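Local structure of pollen-specific leucine-rich repeat extensin-like protein 1 (Arabidopsis thaliana, 6TME) at residues A[52-57]-A[97-102]. The protein is a pollen leucine-rich repeat extensin that probably works in the pollen-tube cell wall, where its leucine-rich repeat domain is thought to bind RALF signalling peptides. Sequence-based numbering, arbitrary orientation.
Sequences QAWKKA and IDLNHA
Trp54, near the C-terminal end of helix 43-56, reaches across to Ile97 and Leu99 where strand 92-98 runs out into a type II turn from Leu99 to Ala102; the two backbones stay well apart, 12.1 Å between the CA atoms of Trp54 and Ile97. With CG anti to the backbone N (chi1 -158°), the indole is carried off the helix and the far end of its six-membered ring leads. Ile97 CG2 meets the ring edge, in plane, 3.9 Å from Trp54 CZ3. Leu99 points back at the indole, its CD1 oblique to the ring and 3.6 Å from Trp54 CH2. Phe58 and Phe128 also pack against this indole, and its NE1 makes a weak hydrogen bond to Tyr107 O. On the side of 97-102 turned from the helix, Asn100 N gives a nearly straight hydrogen bond to Asp98 OD1 (3.0 Å), an Asx turn, and Asp98, Asn100 and His101 meet the chain of another protein. An alanine in place of Trp54 would probably leave Ile97 CG2 and Leu99 CD1 without their aromatic partner and open a gap between helix 43-56 and the end of strand 92-98. Small, buried and wholly apolar, the contact joins the N-terminal cap to the first turns of the leucine-rich repeat solenoid through van der Waals and hydrophobic contact of two methyl groups with the indole.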
ATOM      1  N   GLN A  52     -12.604 -28.292   1.105  1.00 27.05           N
ATOM      2  CA  GLN A  52     -12.666 -29.192   2.255  1.00 32.98           C
ATOM      3  C   GLN A  52     -11.295 -29.346   2.914  1.00 27.83           C
ATOM      4  O   GLN A  52     -11.212 -29.467   4.143  1.00 26.49           O
ATOM      5  CB  GLN A  52     -13.229 -30.571   1.862  1.00 27.66           C
ATOM      6  CG  GLN A  52     -14.748 -30.613   1.570  1.00 29.04           C
ATOM      7  CD  GLN A  52     -15.576 -30.110   2.744  1.00 36.40           C
ATOM      8  OE1 GLN A  52     -15.261 -30.396   3.891  1.00 40.04           O
ATOM      9  NE2 GLN A  52     -16.636 -29.357   2.462  1.00 38.12           N
ATOM     10  N   ALA A  53     -10.210 -29.361   2.124  1.00 16.16           N
ATOM     11  CA  ALA A  53      -8.887 -29.371   2.745  1.00 20.32           C
ATOM     12  C   ALA A  53      -8.656 -28.091   3.544  1.00 28.48           C
ATOM     13  O   ALA A  53      -8.022 -28.125   4.603  1.00 30.21           O
ATOM     14  CB  ALA A  53      -7.796 -29.552   1.691  1.00 21.60           C
ATOM     15  N   TRP A  54      -9.202 -26.963   3.078  1.00 30.92           N
ATOM     16  CA  TRP A  54      -9.030 -25.697   3.790  1.00 35.16           C
ATOM     17  C   TRP A  54      -9.818 -25.691   5.097  1.00 34.07           C
ATOM     18  O   TRP A  54      -9.286 -25.322   6.156  1.00 26.35           O
ATOM     19  CB  TRP A  54      -9.449 -24.531   2.890  1.00 26.95           C
ATOM     20  CG  TRP A  54      -8.852 -23.207   3.272  1.00 35.61           C
ATOM     21  CD1 TRP A  54      -7.892 -22.976   4.226  1.00 30.44           C
ATOM     22  CD2 TRP A  54      -9.178 -21.927   2.714  1.00 30.41           C
ATOM     23  NE1 TRP A  54      -7.614 -21.634   4.298  1.00 33.28           N
ATOM     24  CE2 TRP A  54      -8.380 -20.967   3.376  1.00 31.40           C
ATOM     25  CE3 TRP A  54     -10.079 -21.496   1.728  1.00 23.33           C
ATOM     26  CZ2 TRP A  54      -8.454 -19.601   3.083  1.00 26.83           C
ATOM     27  CZ3 TRP A  54     -10.146 -20.140   1.426  1.00 26.91           C
ATOM     28  CH2 TRP A  54      -9.338 -19.205   2.101  1.00 27.38           C
ATOM     29  N   LYS A  55     -11.079 -26.125   5.044  1.00 36.34           N
ATOM     30  CA  LYS A  55     -11.918 -26.205   6.238  1.00 31.34           C
ATOM     31  C   LYS A  55     -11.317 -27.122   7.303  1.00 28.04           C
ATOM     32  O   LYS A  55     -11.446 -26.851   8.503  1.00 32.57           O
ATOM     33  CB  LYS A  55     -13.315 -26.681   5.846  1.00 30.67           C
ATOM     34  CG  LYS A  55     -14.316 -26.809   6.995  1.00 32.12           C
ATOM     35  CD  LYS A  55     -15.616 -27.442   6.495  1.00 32.90           C
ATOM     36  CE  LYS A  55     -16.755 -27.340   7.527  1.00 31.25           C
ATOM     37  NZ  LYS A  55     -17.969 -28.090   7.024  1.00 34.49           N
ATOM     38  N   LYS A  56     -10.672 -28.222   6.898  1.00 25.92           N
ATOM     39  CA  LYS A  56      -9.957 -29.042   7.882  1.00 35.61           C
ATOM     40  C   LYS A  56      -8.902 -28.234   8.630  1.00 34.00           C
ATOM     41  O   LYS A  56      -8.671 -28.474   9.820  1.00 38.21           O
ATOM     42  CB  LYS A  56      -9.294 -30.248   7.221  1.00 33.86           C
ATOM     43  CG  LYS A  56     -10.244 -31.363   6.843  1.00 36.02           C
ATOM     44  CD  LYS A  56      -9.433 -32.572   6.365  1.00 47.60           C
ATOM     45  CE  LYS A  56     -10.312 -33.770   6.015  1.00 57.67           C
ATOM     46  NZ  LYS A  56      -9.461 -34.949   5.651  1.00 63.83           N
ATOM     47  N   ALA A  57      -8.276 -27.257   7.968  1.00 29.25           N
ATOM     48  CA  ALA A  57      -7.282 -26.400   8.611  1.00 30.83           C
ATOM     49  C   ALA A  57      -7.885 -25.241   9.395  1.00 33.57           C
ATOM     50  O   ALA A  57      -7.125 -24.460   9.953  1.00 35.26           O
ATOM     51  CB  ALA A  57      -6.307 -25.841   7.574  1.00 32.11           C
ATOM     52  N   ILE A  97     -12.829 -15.883  -3.965  1.00 21.28           N
ATOM     53  CA  ILE A  97     -12.918 -16.214  -2.561  1.00 19.33           C
ATOM     54  C   ILE A  97     -12.906 -14.891  -1.818  1.00 21.42           C
ATOM     55  O   ILE A  97     -12.088 -14.022  -2.120  1.00 28.58           O
ATOM     56  CB  ILE A  97     -11.743 -17.104  -2.134  1.00 18.60           C
ATOM     57  CG1 ILE A  97     -11.782 -18.418  -2.917  1.00 21.50           C
ATOM     58  CG2 ILE A  97     -11.739 -17.267  -0.627  1.00 22.67           C
ATOM     59  CD1 ILE A  97     -12.830 -19.392  -2.433  1.00 26.26           C
ATOM     60  N   ASP A  98     -13.843 -14.712  -0.898  1.00 23.45           N
ATOM     61  CA  ASP A  98     -13.897 -13.478  -0.127  1.00 21.82           C
ATOM     62  C   ASP A  98     -14.390 -13.835   1.268  1.00 22.77           C
ATOM     63  O   ASP A  98     -15.583 -14.055   1.462  1.00 32.23           O
ATOM     64  CB  ASP A  98     -14.775 -12.423  -0.773  1.00 17.61           C
ATOM     65  CG  ASP A  98     -14.624 -11.051  -0.111  1.00 35.30           C
ATOM     66  OD1 ASP A  98     -14.215 -10.977   1.079  1.00 29.77           O
ATOM     67  OD2 ASP A  98     -14.899 -10.033  -0.793  1.00 49.00           O
ATOM     68  N   LEU A  99     -13.450 -13.857   2.220  1.00 27.08           N
ATOM     69  CA  LEU A  99     -13.683 -14.091   3.638  1.00 28.96           C
ATOM     70  C   LEU A  99     -13.296 -12.868   4.480  1.00 29.37           C
ATOM     71  O   LEU A  99     -12.971 -13.007   5.664  1.00 27.12           O
ATOM     72  CB  LEU A  99     -12.900 -15.326   4.097  1.00 28.58           C
ATOM     73  CG  LEU A  99     -13.238 -16.620   3.338  1.00 31.22           C
ATOM     74  CD1 LEU A  99     -12.261 -17.789   3.666  1.00 18.08           C
ATOM     75  CD2 LEU A  99     -14.696 -17.016   3.619  1.00 21.73           C
ATOM     76  N   ASN A 100     -13.310 -11.672   3.883  1.00 18.86           N
ATOM     77  CA  ASN A 100     -12.925 -10.460   4.602  1.00 24.63           C
ATOM     78  C   ASN A 100     -13.644 -10.371   5.936  1.00 19.96           C
ATOM     79  O   ASN A 100     -14.865 -10.532   6.007  1.00 23.01           O
ATOM     80  CB  ASN A 100     -13.222  -9.202   3.777  1.00 21.32           C
ATOM     81  CG  ASN A 100     -12.186  -8.940   2.728  1.00 24.06           C
ATOM     82  OD1 ASN A 100     -11.147  -9.600   2.681  1.00 33.26           O
ATOM     83  ND2 ASN A 100     -12.462  -7.985   1.864  1.00 25.29           N
ATOM     84  N   HIS A 101     -12.859 -10.171   6.999  1.00 25.91           N
ATOM     85  CA  HIS A 101     -13.356  -9.932   8.353  1.00 25.18           C
ATOM     86  C   HIS A 101     -13.947 -11.163   9.027  1.00 28.95           C
ATOM     87  O   HIS A 101     -14.648 -11.020  10.035  1.00 28.80           O
ATOM     88  CB  HIS A 101     -14.393  -8.812   8.367  1.00 26.16           C
ATOM     89  CG  HIS A 101     -13.844  -7.499   7.921  1.00 48.14           C
ATOM     90  ND1 HIS A 101     -14.025  -7.013   6.645  1.00 56.12           N
ATOM     91  CD2 HIS A 101     -13.084  -6.586   8.569  1.00 50.69           C
ATOM     92  CE1 HIS A 101     -13.420  -5.845   6.532  1.00 56.49           C
ATOM     93  NE2 HIS A 101     -12.839  -5.564   7.684  1.00 50.16           N
ATOM     94  N   ALA A 102     -13.704 -12.378   8.506  1.00 21.47           N
ATOM     95  CA  ALA A 102     -14.216 -13.565   9.195  1.00 23.00           C
ATOM     96  C   ALA A 102     -13.369 -13.981  10.402  1.00 30.77           C
ATOM     97  O   ALA A 102     -13.801 -14.850  11.160  1.00 38.07           O
ATOM     98  CB  ALA A 102     -14.351 -14.736   8.218  1.00 24.45           C
TER